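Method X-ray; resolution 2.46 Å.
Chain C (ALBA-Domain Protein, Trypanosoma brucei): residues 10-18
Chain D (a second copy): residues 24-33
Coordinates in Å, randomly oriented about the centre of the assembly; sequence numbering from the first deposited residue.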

# COMPACT_ATOMS: atom_id res chain seq x y z
N PRO C 10 21.49 -15.08 4.84
CA PRO C 10 20.86 -16.39 4.63
C PRO C 10 20.67 -16.68 3.14
O PRO C 10 19.88 -16.02 2.48
CB PRO C 10 19.51 -16.25 5.34
CG PRO C 10 19.65 -15.06 6.24
CD PRO C 10 20.60 -14.14 5.54
N ARG C 11 21.39 -17.69 2.64
CA ARG C 11 21.41 -17.94 1.20
C ARG C 11 20.03 -18.33 0.68
O ARG C 11 19.64 -17.94 -0.42
CB ARG C 11 22.43 -19.02 0.87
N ASN C 12 19.27 -19.11 1.47
CA ASN C 12 17.96 -19.59 1.05
C ASN C 12 16.82 -18.67 1.46
O ASN C 12 15.68 -19.13 1.62
CB ASN C 12 17.72 -21.00 1.60
CG ASN C 12 17.67 -21.03 3.11
OD1 ASN C 12 18.06 -20.08 3.78
ND2 ASN C 12 17.17 -22.14 3.66
N SER C 13 17.08 -17.37 1.62
CA SER C 13 16.06 -16.40 2.00
C SER C 13 16.02 -15.30 0.95
O SER C 13 17.02 -14.61 0.75
CB SER C 13 16.35 -15.83 3.39
OG SER C 13 15.83 -14.51 3.53
N VAL C 14 14.87 -15.14 0.30
CA VAL C 14 14.69 -14.12 -0.72
C VAL C 14 13.81 -13.03 -0.13
O VAL C 14 12.65 -13.28 0.22
CB VAL C 14 14.07 -14.68 -2.01
CG1 VAL C 14 13.81 -13.55 -3.00
CG2 VAL C 14 14.99 -15.72 -2.62
N ARG C 15 14.36 -11.82 -0.02
CA ARG C 15 13.63 -10.68 0.52
C ARG C 15 13.13 -9.84 -0.64
O ARG C 15 13.92 -9.23 -1.37
CB ARG C 15 14.52 -9.85 1.45
CG ARG C 15 13.99 -8.45 1.73
CD ARG C 15 12.71 -8.50 2.55
NE ARG C 15 12.97 -8.35 3.98
CZ ARG C 15 12.83 -9.34 4.86
NH1 ARG C 15 13.08 -9.12 6.15
NH2 ARG C 15 12.43 -10.53 4.46
N VAL C 16 11.82 -9.82 -0.83
CA VAL C 16 11.21 -9.06 -1.91
C VAL C 16 11.09 -7.61 -1.48
O VAL C 16 10.55 -7.31 -0.41
CB VAL C 16 9.84 -9.65 -2.28
CG1 VAL C 16 9.16 -8.79 -3.34
CG2 VAL C 16 9.98 -11.08 -2.76
N GLY C 17 11.59 -6.69 -2.31
CA GLY C 17 11.55 -5.29 -1.94
C GLY C 17 11.73 -4.38 -3.13
O GLY C 17 11.90 -4.83 -4.27
N TYR C 18 11.71 -3.09 -2.84
CA TYR C 18 11.72 -2.01 -3.82
C TYR C 18 13.09 -1.39 -4.07
O TYR C 18 13.20 -0.53 -4.95
CB TYR C 18 10.72 -0.93 -3.42
CG TYR C 18 9.33 -1.47 -3.18
CD1 TYR C 18 8.81 -2.47 -3.98
CD2 TYR C 18 8.55 -0.97 -2.15
CE1 TYR C 18 7.54 -2.97 -3.76
CE2 TYR C 18 7.28 -1.46 -1.93
CZ TYR C 18 6.78 -2.46 -2.74
OH TYR C 18 5.51 -2.94 -2.51
N LEU D 24 12.29 -10.64 -11.19
CA LEU D 24 13.63 -10.85 -10.65
C LEU D 24 13.61 -11.82 -9.48
O LEU D 24 14.43 -12.74 -9.41
CB LEU D 24 14.25 -9.51 -10.24
N PHE D 25 12.67 -11.63 -8.56
CA PHE D 25 12.58 -12.52 -7.40
C PHE D 25 12.02 -13.88 -7.78
O PHE D 25 12.34 -14.88 -7.13
CB PHE D 25 11.75 -11.86 -6.30
CG PHE D 25 12.39 -10.64 -5.72
CD1 PHE D 25 13.63 -10.72 -5.10
CD2 PHE D 25 11.77 -9.40 -5.80
CE1 PHE D 25 14.23 -9.60 -4.57
CE2 PHE D 25 12.37 -8.28 -5.26
CZ PHE D 25 13.60 -8.38 -4.65
N VAL D 26 11.18 -13.95 -8.82
CA VAL D 26 10.77 -15.24 -9.35
C VAL D 26 11.98 -15.98 -9.92
O VAL D 26 12.15 -17.19 -9.70
CB VAL D 26 9.67 -15.06 -10.42
CG1 VAL D 26 9.61 -16.26 -11.34
CG2 VAL D 26 8.32 -14.84 -9.75
N ASP D 27 12.84 -15.27 -10.64
CA ASP D 27 14.05 -15.88 -11.19
C ASP D 27 15.02 -16.28 -10.09
O ASP D 27 15.61 -17.36 -10.14
CB ASP D 27 14.71 -14.92 -12.18
CG ASP D 27 15.57 -15.64 -13.20
OD1 ASP D 27 15.37 -16.86 -13.40
OD2 ASP D 27 16.45 -14.99 -13.81
N ILE D 28 15.22 -15.40 -9.10
CA ILE D 28 16.12 -15.71 -7.99
C ILE D 28 15.66 -16.95 -7.25
O ILE D 28 16.46 -17.84 -6.92
CB ILE D 28 16.24 -14.50 -7.05
CG1 ILE D 28 17.09 -13.40 -7.70
CG2 ILE D 28 16.84 -14.91 -5.71
CD1 ILE D 28 16.98 -12.05 -7.01
N THR D 29 14.36 -17.05 -6.96
CA THR D 29 13.83 -18.22 -6.27
C THR D 29 14.05 -19.49 -7.08
O THR D 29 14.41 -20.53 -6.53
CB THR D 29 12.34 -18.03 -5.97
OG1 THR D 29 12.14 -16.75 -5.35
CG2 THR D 29 11.84 -19.12 -5.04
N LYS D 30 13.84 -19.42 -8.40
CA LYS D 30 14.07 -20.58 -9.25
C LYS D 30 15.54 -20.99 -9.23
O LYS D 30 15.86 -22.18 -9.16
CB LYS D 30 13.62 -20.28 -10.68
CG LYS D 30 12.12 -20.42 -10.90
CD LYS D 30 11.77 -20.31 -12.38
CE LYS D 30 11.77 -18.87 -12.84
NZ LYS D 30 11.24 -18.73 -14.23
N HIS D 31 16.45 -20.01 -9.30
CA HIS D 31 17.87 -20.32 -9.30
C HIS D 31 18.31 -20.93 -7.98
O HIS D 31 19.13 -21.86 -7.96
CB HIS D 31 18.68 -19.05 -9.60
CG HIS D 31 18.89 -18.80 -11.06
ND1 HIS D 31 20.06 -19.14 -11.71
CD2 HIS D 31 18.09 -18.24 -11.99
CE1 HIS D 31 19.96 -18.80 -12.99
NE2 HIS D 31 18.78 -18.26 -13.18
N LEU D 32 17.79 -20.42 -6.86
CA LEU D 32 18.20 -20.94 -5.56
C LEU D 32 17.72 -22.37 -5.34
O LEU D 32 18.44 -23.19 -4.78
CB LEU D 32 17.69 -20.02 -4.44
CG LEU D 32 18.49 -18.73 -4.27
CD1 LEU D 32 17.81 -17.81 -3.27
CD2 LEU D 32 19.91 -19.03 -3.83
N LEU D 33 16.50 -22.68 -5.80
CA LEU D 33 16.02 -24.05 -5.68
C LEU D 33 16.82 -24.99 -6.57
O LEU D 33 17.12 -26.13 -6.18
CB LEU D 33 14.53 -24.12 -6.03
CG LEU D 33 13.57 -23.52 -5.00
CD1 LEU D 33 12.13 -23.66 -5.47
CD2 LEU D 33 13.76 -24.17 -3.64

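A short strand of chain C around C:Val14 runs antiparallel, at 175°, to a segment, residues 24-33, of a longer helix of chain D, the axes approaching to 9.4 Å. The contact buries 355 Å², both sides summed, and rests mainly on apolar side-chain packing and on backbone against the D:Phe25 ring, with no hydrogen bond between the stretches among the modelled atoms. Chain C enters through a type I turn from C:Pro10 to C:Ser13, closed by C:Ser13 N donating to C:Pro10 O (3.2 Å). Within the turn C:Arg11 contributes backbone: its O lies 3.4 Å from D:Leu32 CD1, while its side chain is not modelled beyond CB. C:Ser13 points away from the helix, and the alternation of the strand then brings C:Val14 toward it. This buried valine, chi1 t, is the centre of the packing on chain C, with 82 Å² covered. Its CG1 meets D:Phe25 CD1 at 3.5 Å; its CG2 reaches D:Ile28 CG2 at 3.7 Å and D:Leu32 CD1 at 3.6 Å. A compact branched side chain can thus touch residues from successive turns of the helix. Nearby, D:Thr29 turns its hydroxyl back to its own helix, OG1 donating to D:Phe25 O (2.6 Å), so the polar group is satisfied beside the valine. C:Arg15, an exposed residue, has its CA-to-CB bond pointing away from the helix, but its carbonyl O comes within 3.2 Å of D:Phe25 CE1. D:Phe25, chi1 m and with 97 Å² covered, offers a broad flat surface to the backbone from C:Arg15 to C:Gly17. C:Val16 CA sits over one face of its ring, 3.8 Å from the D:Phe25 centroid and 17° off the normal, a CH-pi contact; C:Val16 CG1 adds a 3.6 Å contact with D:Phe25 CD2. At C:Gly17 the backbone passes close to the ring, with N 3.4 Å from D:Phe25 CE2. C:Tyr18 points away, its OH hydrogen-bonded elsewhere in the structure.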